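Local coordinates for possible exported protein (Mycobacterium tuberculosis, PDB 3MAY) that binds heme, free or taken from host hemoglobin, as a secreted protein and delivers it to the membrane proteins MmpL3 and MmpL11, at residues Q34-V39 against A54-N59; G23-L26 against E31-Q34. All coordinates share one frame; numbering follows the deposited sequence.

Contact 1 of 2, residues Q34-V39 against A54-N59; sequences QVMTAV and AHFEAN
V35 and H55 illustrate how two helices can meet through a few side-chain carbons while leaving the polar part of a residue to other work. The CG2 methyl of V35 lies 4.0 Å from H55 CB, and its distance to H55 CG is 4.1 Å, so it rests against the root of the imidazole and approaches the ring obliquely. H55 has CG anti to its backbone N (chi1 -176°), which turns the ring away from the valine and toward E31 and T32. One residue further along each helix, M36 and F56 form a looser pair. The thioether stretches out with chi2 at 178°, and its terminal methyl CE arrives at the edge of the phenyl ring, near the ring plane, 4.3 Å from F56 CE1. Helix 60-69 gives this pair a backing: L66 touches both M36 and F56, and V62 touches F56. Together the two segments bury just 132 Å², and all four touching residues stay partly exposed, so this is a contact at the surface of the fold. Just before helix 60-69 the side-chain amide of N59 folds back. Its ND2 donates to a lone pair of H55 O over 2.9 Å (N-H...O angle 144°) and sits 3.4 Å above one face of the H55 ring, toward the rim, so the same amide grips the backbone and borders the imidazole. Between the two segments, then, only carbon atoms meet, and V35 engages H55 without using either ring nitrogen, in keeping with the probable role of this histidine in heme binding.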
# COMPACT_ATOMS: atom_id res chain seq x y z
N GLN C 34 17.74 3.86 11.45
CA GLN C 34 17.15 5.10 12.00
C GLN C 34 16.08 5.57 11.00
O GLN C 34 14.90 5.66 11.32
CB GLN C 34 18.28 6.14 12.20
CG GLN C 34 17.93 7.61 12.38
CD GLN C 34 16.94 7.80 13.48
OE1 GLN C 34 16.98 7.02 14.46
NE2 GLN C 34 16.00 8.79 13.33
N VAL C 35 16.50 5.80 9.76
CA VAL C 35 15.56 6.18 8.75
C VAL C 35 14.41 5.20 8.63
O VAL C 35 13.27 5.61 8.39
CB VAL C 35 16.25 6.36 7.38
CG1 VAL C 35 15.25 6.29 6.26
CG2 VAL C 35 17.00 7.68 7.33
N MET C 36 14.67 3.91 8.80
CA MET C 36 13.55 3.00 8.65
C MET C 36 12.63 2.96 9.84
O MET C 36 11.44 2.79 9.70
CB MET C 36 13.97 1.64 8.21
CG MET C 36 14.25 1.68 6.79
SD MET C 36 14.82 0.10 6.20
CE MET C 36 15.22 0.59 4.52
N THR C 37 13.18 3.18 11.01
CA THR C 37 12.37 3.18 12.21
C THR C 37 11.48 4.42 12.21
O THR C 37 10.26 4.31 12.33
CB THR C 37 13.29 3.14 13.41
OG1 THR C 37 13.93 1.86 13.44
CG2 THR C 37 12.49 3.42 14.70
N ALA C 38 12.10 5.59 12.02
CA ALA C 38 11.34 6.83 11.80
C ALA C 38 10.17 6.57 10.86
O ALA C 38 9.06 6.80 11.28
CB ALA C 38 12.24 7.99 11.30
N VAL C 39 10.38 6.00 9.67
CA VAL C 39 9.24 5.66 8.80
C VAL C 39 8.18 4.80 9.49
O VAL C 39 7.00 5.11 9.38
CB VAL C 39 9.61 4.99 7.45
CG1 VAL C 39 8.37 4.61 6.70
CG2 VAL C 39 10.44 5.91 6.58
N ALA C 54 16.35 10.37 0.44
CA ALA C 54 17.62 11.08 0.55
C ALA C 54 18.67 10.16 1.16
O ALA C 54 19.88 10.29 0.89
CB ALA C 54 17.50 12.33 1.39
N HIS C 55 18.21 9.23 1.98
CA HIS C 55 19.11 8.32 2.55
C HIS C 55 19.71 7.42 1.50
O HIS C 55 20.92 7.21 1.50
CB HIS C 55 18.46 7.46 3.62
CG HIS C 55 19.45 6.55 4.28
ND1 HIS C 55 19.50 5.19 4.04
CD2 HIS C 55 20.47 6.82 5.12
CE1 HIS C 55 20.49 4.66 4.73
NE2 HIS C 55 21.10 5.62 5.38
N PHE C 56 18.84 6.88 0.64
CA PHE C 56 19.22 6.04 -0.48
C PHE C 56 20.06 6.83 -1.48
O PHE C 56 20.89 6.30 -2.19
CB PHE C 56 17.96 5.53 -1.21
CG PHE C 56 17.27 4.34 -0.55
CD1 PHE C 56 17.48 4.03 0.76
CD2 PHE C 56 16.40 3.56 -1.28
CE1 PHE C 56 16.84 2.93 1.36
CE2 PHE C 56 15.75 2.46 -0.71
CZ PHE C 56 15.96 2.15 0.62
N GLU C 57 19.83 8.13 -1.57
CA GLU C 57 20.53 8.85 -2.60
C GLU C 57 21.94 9.09 -2.13
O GLU C 57 22.87 8.78 -2.87
CB GLU C 57 19.77 10.11 -3.07
CG GLU C 57 18.52 9.76 -3.94
CD GLU C 57 18.82 9.77 -5.48
OE1 GLU C 57 19.50 10.72 -5.94
OE2 GLU C 57 18.34 8.85 -6.21
N ALA C 58 22.11 9.54 -0.89
CA ALA C 58 23.46 9.68 -0.27
C ALA C 58 24.23 8.34 -0.04
O ALA C 58 25.40 8.32 0.41
CB ALA C 58 23.36 10.43 1.04
N ASN C 59 23.56 7.22 -0.33
CA ASN C 59 24.10 5.92 0.02
C ASN C 59 23.59 4.87 -0.95
O ASN C 59 22.79 4.05 -0.58
CB ASN C 59 23.68 5.56 1.45
CG ASN C 59 24.20 6.56 2.48
OD1 ASN C 59 25.40 6.69 2.67
ND2 ASN C 59 23.30 7.29 3.11

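Contact 2 of 2, residues G23-L26 against E31-Q34; sequences GDYL and ETNQ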
# COMPACT_ATOMS: atom_id res chain seq x y z
N GLY C 23 16.90 -7.74 8.90
CA GLY C 23 17.05 -7.30 10.28
C GLY C 23 18.54 -7.24 10.65
O GLY C 23 18.99 -6.25 11.25
N ASP C 24 19.30 -8.28 10.32
CA ASP C 24 20.75 -8.24 10.52
C ASP C 24 21.42 -7.03 9.82
O ASP C 24 22.27 -6.37 10.42
CB ASP C 24 21.38 -9.54 10.01
CG ASP C 24 21.00 -10.73 10.83
OD1 ASP C 24 20.54 -10.59 11.98
OD2 ASP C 24 21.16 -11.85 10.33
N TYR C 25 21.02 -6.70 8.60
CA TYR C 25 21.62 -5.60 7.87
C TYR C 25 21.34 -4.29 8.55
O TYR C 25 22.22 -3.47 8.71
CB TYR C 25 21.07 -5.55 6.47
CG TYR C 25 21.62 -4.43 5.63
CD1 TYR C 25 22.88 -4.51 5.10
CD2 TYR C 25 20.88 -3.28 5.36
CE1 TYR C 25 23.40 -3.49 4.31
CE2 TYR C 25 21.42 -2.20 4.56
CZ TYR C 25 22.69 -2.34 4.04
OH TYR C 25 23.33 -1.35 3.22
N LEU C 26 20.10 -4.07 8.99
CA LEU C 26 19.73 -2.79 9.64
C LEU C 26 20.39 -2.74 10.98
O LEU C 26 20.85 -1.69 11.46
CB LEU C 26 18.23 -2.75 9.89
CG LEU C 26 17.42 -2.66 8.66
CD1 LEU C 26 15.91 -2.63 9.07
CD2 LEU C 26 17.80 -1.34 7.92
N GLU C 31 22.08 3.90 10.61
CA GLU C 31 21.55 5.10 9.94
C GLU C 31 20.44 4.66 8.98
O GLU C 31 19.44 5.33 8.80
CB GLU C 31 22.65 5.89 9.20
CG GLU C 31 23.83 6.36 10.11
CD GLU C 31 25.22 6.06 9.47
OE1 GLU C 31 26.00 5.19 10.05
OE2 GLU C 31 25.53 6.70 8.40
N THR C 32 20.57 3.47 8.44
CA THR C 32 19.49 2.87 7.70
C THR C 32 18.40 2.42 8.68
O THR C 32 17.19 2.69 8.46
CB THR C 32 20.01 1.73 6.84
OG1 THR C 32 21.18 2.19 6.14
CG2 THR C 32 18.99 1.32 5.84
N ASN C 33 18.80 1.84 9.81
CA ASN C 33 17.80 1.51 10.83
C ASN C 33 17.02 2.76 11.25
O ASN C 33 15.77 2.71 11.42
CB ASN C 33 18.40 0.81 12.07
CG ASN C 33 17.41 -0.23 12.76
OD1 ASN C 33 16.28 -0.48 12.30
ND2 ASN C 33 17.89 -0.88 13.81
N GLN C 34 17.74 3.86 11.45
CA GLN C 34 17.15 5.10 12.00
C GLN C 34 16.08 5.57 11.00
O GLN C 34 14.90 5.66 11.32
CB GLN C 34 18.28 6.14 12.20
CG GLN C 34 17.93 7.61 12.38
CD GLN C 34 16.94 7.80 13.48
OE1 GLN C 34 16.98 7.02 14.46
NE2 GLN C 34 16.00 8.79 13.33
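The carbonyl oxygen of Y25, whose ring brushes T32 across this junction, accepts a hydrogen bond from H29 ND1 and a weak one from S28 OG, so two side chains from the turn converge on one carbonyl near the end of helix 8-27. The Y25 side chain leaves its helix with CG anti to the backbone N (chi1 179°), and this brings its CE2 to 4.5 Å from T32 CG2, an oblique touch that grazes the ring. At the far end of that ring the hydroxyl is hydrogen-bonded to D65, while H29 meets the ring with its plane turned by about 35°. L26 carries the bulk of the packing. Its CD2 methyl lies 3.6 Å from T32 CG2 and 3.8 Å from the backbone N of N33. The leucine and threonine side chains cross at about a right angle. T32 offers its CG2 methyl, not its hydroxyl, to the leucine. N33 meets the leucine nearer its root: N33 CB is 3.6 Å from L26 O, and the amide oxygen N33 OD1 is 3.8 Å from L26 CB and 3.9 Å from L26 CD1. The asparagine thus lies against the leucine by contact alone, and its ND2 is hydrogen-bonded to S9 of the second subunit, where A8 also packs on both L26 and N33. In this tight helix-turn-helix connection Y25, the probable axial ligand of heme iron, lies beside H29, also a probable heme residue; a tyrosine ligand with a histidine beside it recurs in bacterial heme-acquisition proteins.

From the N terminus, helix 8-27 leads into contact 2, which closes the very short turn into helix 30-41. The chain then runs on through Q34, the residue both contacts share, into contact 1, which closes the longer loop returning along helix 46-57. The two loops follow one another, neither nested nor crossed, with helix 30-41 as the common element between its two neighbours. Their centres lie 9 Å apart, and they are joined directly: M36 SD packs 3.7 Å from L26 CD2, and H55 packs on T32. Helix 60-69 and the second subunit touch both. The probable heme residues Y25, H29 and H55 fall, respectively, on contact 2, in the turn it closes and on contact 1.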